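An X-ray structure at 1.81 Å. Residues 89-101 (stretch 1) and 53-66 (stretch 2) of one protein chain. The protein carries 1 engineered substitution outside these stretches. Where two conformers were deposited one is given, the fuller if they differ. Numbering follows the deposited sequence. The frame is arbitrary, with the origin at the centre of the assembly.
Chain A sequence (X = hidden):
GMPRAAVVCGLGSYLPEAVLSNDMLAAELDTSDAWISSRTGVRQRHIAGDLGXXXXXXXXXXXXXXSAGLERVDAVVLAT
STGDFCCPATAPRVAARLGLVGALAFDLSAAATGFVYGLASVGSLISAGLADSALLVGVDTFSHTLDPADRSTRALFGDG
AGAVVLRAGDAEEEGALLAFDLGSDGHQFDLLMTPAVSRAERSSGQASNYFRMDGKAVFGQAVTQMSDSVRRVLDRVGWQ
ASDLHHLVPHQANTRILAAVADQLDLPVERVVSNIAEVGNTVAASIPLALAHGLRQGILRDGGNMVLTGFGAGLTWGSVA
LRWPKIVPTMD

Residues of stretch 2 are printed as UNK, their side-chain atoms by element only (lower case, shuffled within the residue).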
# COMPACT_ATOMS: atom_id res chain seq x y z
N ALA A 89 -4.06 4.93 -6.52
CA ALA A 89 -4.23 5.10 -5.08
C ALA A 89 -5.02 6.38 -4.78
O ALA A 89 -5.15 7.27 -5.63
CB ALA A 89 -2.86 5.13 -4.40
N THR A 90 -5.55 6.47 -3.57
CA THR A 90 -6.29 7.65 -3.11
C THR A 90 -5.36 8.73 -2.56
O THR A 90 -5.67 9.92 -2.63
CB THR A 90 -7.33 7.23 -2.05
OG1 THR A 90 -8.23 6.28 -2.65
CG2 THR A 90 -8.12 8.43 -1.53
N ALA A 91 -4.20 8.31 -2.03
CA ALA A 91 -3.27 9.22 -1.36
C ALA A 91 -2.81 10.40 -2.21
O ALA A 91 -2.78 11.53 -1.72
CB ALA A 91 -2.06 8.44 -0.83
N PRO A 92 -2.47 10.17 -3.49
CA PRO A 92 -2.05 11.34 -4.28
C PRO A 92 -3.13 12.43 -4.34
O PRO A 92 -2.82 13.61 -4.16
CB PRO A 92 -1.76 10.76 -5.66
CG PRO A 92 -1.37 9.34 -5.38
CD PRO A 92 -2.23 8.91 -4.22
N ARG A 93 -4.39 12.04 -4.60
CA ARG A 93 -5.49 13.01 -4.65
C ARG A 93 -5.64 13.74 -3.32
O ARG A 93 -5.80 14.96 -3.30
CB ARG A 93 -6.82 12.34 -5.04
CG ARG A 93 -7.96 13.35 -5.27
CD ARG A 93 -9.27 12.69 -5.67
NE ARG A 93 -10.31 13.69 -5.92
CZ ARG A 93 -11.52 13.41 -6.39
NH1 ARG A 93 -11.87 12.17 -6.65
NH2 ARG A 93 -12.39 14.40 -6.59
N VAL A 94 -5.57 13.01 -2.22
CA VAL A 94 -5.68 13.61 -0.90
C VAL A 94 -4.53 14.60 -0.66
O VAL A 94 -4.77 15.73 -0.23
CB VAL A 94 -5.70 12.53 0.20
CG1 VAL A 94 -5.63 13.17 1.58
CG2 VAL A 94 -6.97 11.67 0.06
N ALA A 95 -3.30 14.20 -0.97
CA ALA A 95 -2.14 15.08 -0.83
C ALA A 95 -2.37 16.38 -1.62
O ALA A 95 -2.19 17.48 -1.08
CB ALA A 95 -0.86 14.38 -1.29
N ALA A 96 -2.80 16.25 -2.87
CA ALA A 96 -3.06 17.42 -3.72
C ALA A 96 -4.11 18.34 -3.11
O ALA A 96 -3.94 19.56 -3.09
CB ALA A 96 -3.50 16.98 -5.12
N ARG A 97 -5.19 17.75 -2.60
CA ARG A 97 -6.28 18.52 -1.99
C ARG A 97 -5.91 19.15 -0.64
O ARG A 97 -6.62 20.04 -0.17
CB ARG A 97 -7.55 17.66 -1.86
CG ARG A 97 -8.21 17.38 -3.21
CD ARG A 97 -9.62 16.82 -3.06
NE ARG A 97 -10.53 17.77 -2.42
CZ ARG A 97 -11.86 17.70 -2.46
NH1 ARG A 97 -12.48 16.73 -3.14
NH2 ARG A 97 -12.59 18.62 -1.83
N LEU A 98 -4.82 18.70 -0.04
CA LEU A 98 -4.24 19.34 1.16
C LEU A 98 -3.27 20.46 0.81
O LEU A 98 -2.67 21.06 1.71
CB LEU A 98 -3.49 18.31 1.99
CG LEU A 98 -4.34 17.27 2.71
CD1 LEU A 98 -3.45 16.16 3.22
CD2 LEU A 98 -5.12 17.93 3.85
N GLY A 99 -3.10 20.74 -0.48
CA GLY A 99 -2.12 21.72 -0.95
C GLY A 99 -0.72 21.15 -1.02
O GLY A 99 0.25 21.90 -1.09
N LEU A 100 -0.61 19.81 -1.02
CA LEU A 100 0.69 19.14 -0.94
C LEU A 100 1.04 18.36 -2.22
O LEU A 100 1.65 17.29 -2.17
CB LEU A 100 0.74 18.20 0.27
CG LEU A 100 0.34 18.82 1.61
CD1 LEU A 100 0.41 17.78 2.70
CD2 LEU A 100 1.22 20.03 1.96
N VAL A 101 0.67 18.92 -3.37
CA VAL A 101 1.14 18.42 -4.66
C VAL A 101 2.66 18.29 -4.62
O VAL A 101 3.33 19.16 -4.08
CB VAL A 101 0.75 19.36 -5.81
CG1 VAL A 101 1.34 20.75 -5.59
CG2 VAL A 101 1.21 18.80 -7.14
N UNK A 53 -13.52 7.42 1.08
CA UNK A 53 -12.37 7.44 1.98
C UNK A 53 -11.50 8.68 1.77
O UNK A 53 -11.01 9.27 2.73
o UNK A 53 -12.24 5.04 2.30
c UNK A 53 -11.53 6.17 1.81
N UNK A 54 -11.32 9.09 0.51
CA UNK A 54 -10.52 10.27 0.19
C UNK A 54 -11.04 11.53 0.87
O UNK A 54 -10.28 12.29 1.46
N UNK A 55 -12.36 11.73 0.78
CA UNK A 55 -13.02 12.86 1.43
C UNK A 55 -12.79 12.87 2.94
O UNK A 55 -12.49 13.92 3.51
o UNK A 55 -14.35 13.89 -0.99
c UNK A 55 -14.88 12.98 -0.32
o UNK A 55 -15.72 12.19 -0.81
c UNK A 55 -14.53 12.83 1.15
N UNK A 56 -12.94 11.72 3.59
CA UNK A 56 -12.76 11.63 5.04
C UNK A 56 -11.31 11.86 5.42
O UNK A 56 -11.00 12.55 6.40
c UNK A 56 -13.21 10.26 5.58
c UNK A 56 -14.94 8.54 6.14
c UNK A 56 -15.67 10.86 5.51
c UNK A 56 -14.63 9.77 5.28
N UNK A 57 -10.41 11.28 4.63
CA UNK A 57 -8.98 11.41 4.86
C UNK A 57 -8.53 12.87 4.76
O UNK A 57 -7.68 13.32 5.52
c UNK A 57 -8.20 10.53 3.87
N UNK A 58 -9.11 13.60 3.81
CA UNK A 58 -8.77 15.00 3.60
C UNK A 58 -9.07 15.83 4.85
O UNK A 58 -8.24 16.61 5.30
c UNK A 58 -10.17 17.28 0.75
c UNK A 58 -9.26 16.96 1.92
c UNK A 58 -7.80 17.14 1.54
c UNK A 58 -9.54 15.54 2.40
N UNK A 59 -10.25 15.63 5.43
CA UNK A 59 -10.65 16.36 6.63
C UNK A 59 -9.77 15.99 7.83
O UNK A 59 -9.35 16.88 8.58
c UNK A 59 -12.13 16.12 6.96
n UNK A 59 -15.64 18.89 7.04
n UNK A 59 -13.34 18.88 7.33
n UNK A 59 -14.72 19.64 9.00
c UNK A 59 -13.04 18.32 6.01
c UNK A 59 -14.56 19.14 7.78
c UNK A 59 -13.12 16.78 5.99
N UNK A 60 -9.49 14.70 8.01
CA UNK A 60 -8.64 14.26 9.12
C UNK A 60 -7.22 14.81 9.00
O UNK A 60 -6.64 15.25 10.00
c UNK A 60 -8.60 12.74 9.21
N UNK A 61 -6.68 14.78 7.79
CA UNK A 61 -5.32 15.25 7.52
C UNK A 61 -5.17 16.75 7.72
O UNK A 61 -4.16 17.20 8.27
c UNK A 61 -4.90 14.85 6.11
N UNK A 62 -6.15 17.53 7.27
CA UNK A 62 -6.12 18.98 7.48
C UNK A 62 -6.10 19.30 8.97
O UNK A 62 -5.34 20.16 9.41
c UNK A 62 -7.32 19.68 6.82
o UNK A 62 -7.33 19.49 5.42
N UNK A 63 -6.93 18.61 9.75
CA UNK A 63 -6.98 18.80 11.20
C UNK A 63 -5.66 18.38 11.85
O UNK A 63 -5.18 19.04 12.78
c UNK A 63 -8.14 18.02 11.82
N UNK A 64 -5.07 17.29 11.36
CA UNK A 64 -3.79 16.80 11.87
C UNK A 64 -2.65 17.79 11.63
O UNK A 64 -1.78 17.95 12.49
c UNK A 64 -3.46 15.44 11.27
N UNK A 65 -2.66 18.44 10.47
CA UNK A 65 -1.64 19.45 10.14
C UNK A 65 -1.76 20.67 11.04
O UNK A 65 -0.74 21.23 11.47
c UNK A 65 0.18 18.64 7.65
c UNK A 65 -1.80 19.29 6.25
c UNK A 65 -1.33 18.85 7.63
c UNK A 65 -1.76 19.88 8.67
N UNK A 66 -2.99 21.10 11.31
CA UNK A 66 -3.26 22.19 12.25
C UNK A 66 -2.74 21.83 13.64
O UNK A 66 -2.09 22.64 14.28
c UNK A 66 -4.76 22.51 12.29
O HOH W 1 -7.35 20.55 2.66

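Position 53 carries one carbon and then one oxygen; the carbon (CB) is 5.3 Å from Thr90 CG2, too far for contact, and the oxygen is hydrogen-bonded elsewhere in the structure. The pattern is that of a serine: Ser53. Position 54 has no side-chain atoms. Its CA lies 3.5 Å from Thr90 CG2, and an ideal CB built here would come within 3.1 Å of that same CG2, so the bare backbone is what lets the threonine pack so closely. It is therefore Gly54.

Position 55 has two carbons, the second bearing two oxygens: a carboxylate one carbon beyond CB. Its CB points away from stretch 1, but the acid end returns to place one oxygen 4.0 Å from Arg97 NH1. That oxygen lies well out of the guanidinium plane, so this is a proximity of opposite charges rather than a salt bridge. The residue is Asp55, and the oxygen is OD1.

Position 56 shows four carbons forked at the second, a leucine pattern, and lies out of reach of stretch 1: Leu56. Position 57 has a single carbon, 4.2 Å from Val94 CG2, and is Ala57. Position 58 again has four carbons forked at the second, ruling out a fork at CB as in valine or isoleucine. With chi1 t and chi2 p, its end comes nearer to stretch 1 than its sideways CB suggests. One terminal carbon lies 3.6 Å from Leu98 CD2 and 3.8 Å from Val94 O, while the other sits over one face of the Arg97 guanidinium, 3.2 Å from Arg97 NE. It is Leu58, and these carbons are CD1 and CD2 respectively.

Position 59 has three carbons, a nitrogen, then a carbon carrying two more nitrogens, a guanidinium. Its CA-to-CB bond points away from stretch 1, and the side chain makes no contact with it: Arg59. Position 60, one carbon, is Ala60, and makes no contact. Position 61, also one carbon, points toward stretch 1, its CB 3.5 Å from Leu98 CD1: Ala61.

Position 62 has a carbon followed by an oxygen. The oxygen lies 3.1 Å from Leu98 CD2, and a water hydrogen-bonded to it at 3.0 Å donates to Arg97 O, also at 3.0 Å, bridging the stretches. It is Ser62. Positions 63 and 64, with one carbon each, are Ala63 and Ala64, both out of reach. Position 65 has four carbons forked at the second; a terminal carbon lies 4.3 Å from Leu98 CD2 and 4.4 Å from Leu100 CD1: Leu65. Position 66, one carbon, is Ala66, again out of reach.

The contact is mainly apolar. The helix axes approach to 9.4 Å at 43° between their N-to-C directions, and CA neighbours recur every four residues: Thr90 with Gly54, Val94 with Leu58, Leu98 with Ser62. Leu98 packs among Leu58, Ala61 and Leu65 as its helix ends; Gly99, with phi of 81°, completes the Schellman turn through Gly99 N to Ala96 O (3.0 Å) and Leu100 N to Ala95 O (2.8 Å). No direct hydrogen bond crosses between the stretches, which together bury 482 Å².

Stretch 2 (53-66) SGDLALRAASAALA
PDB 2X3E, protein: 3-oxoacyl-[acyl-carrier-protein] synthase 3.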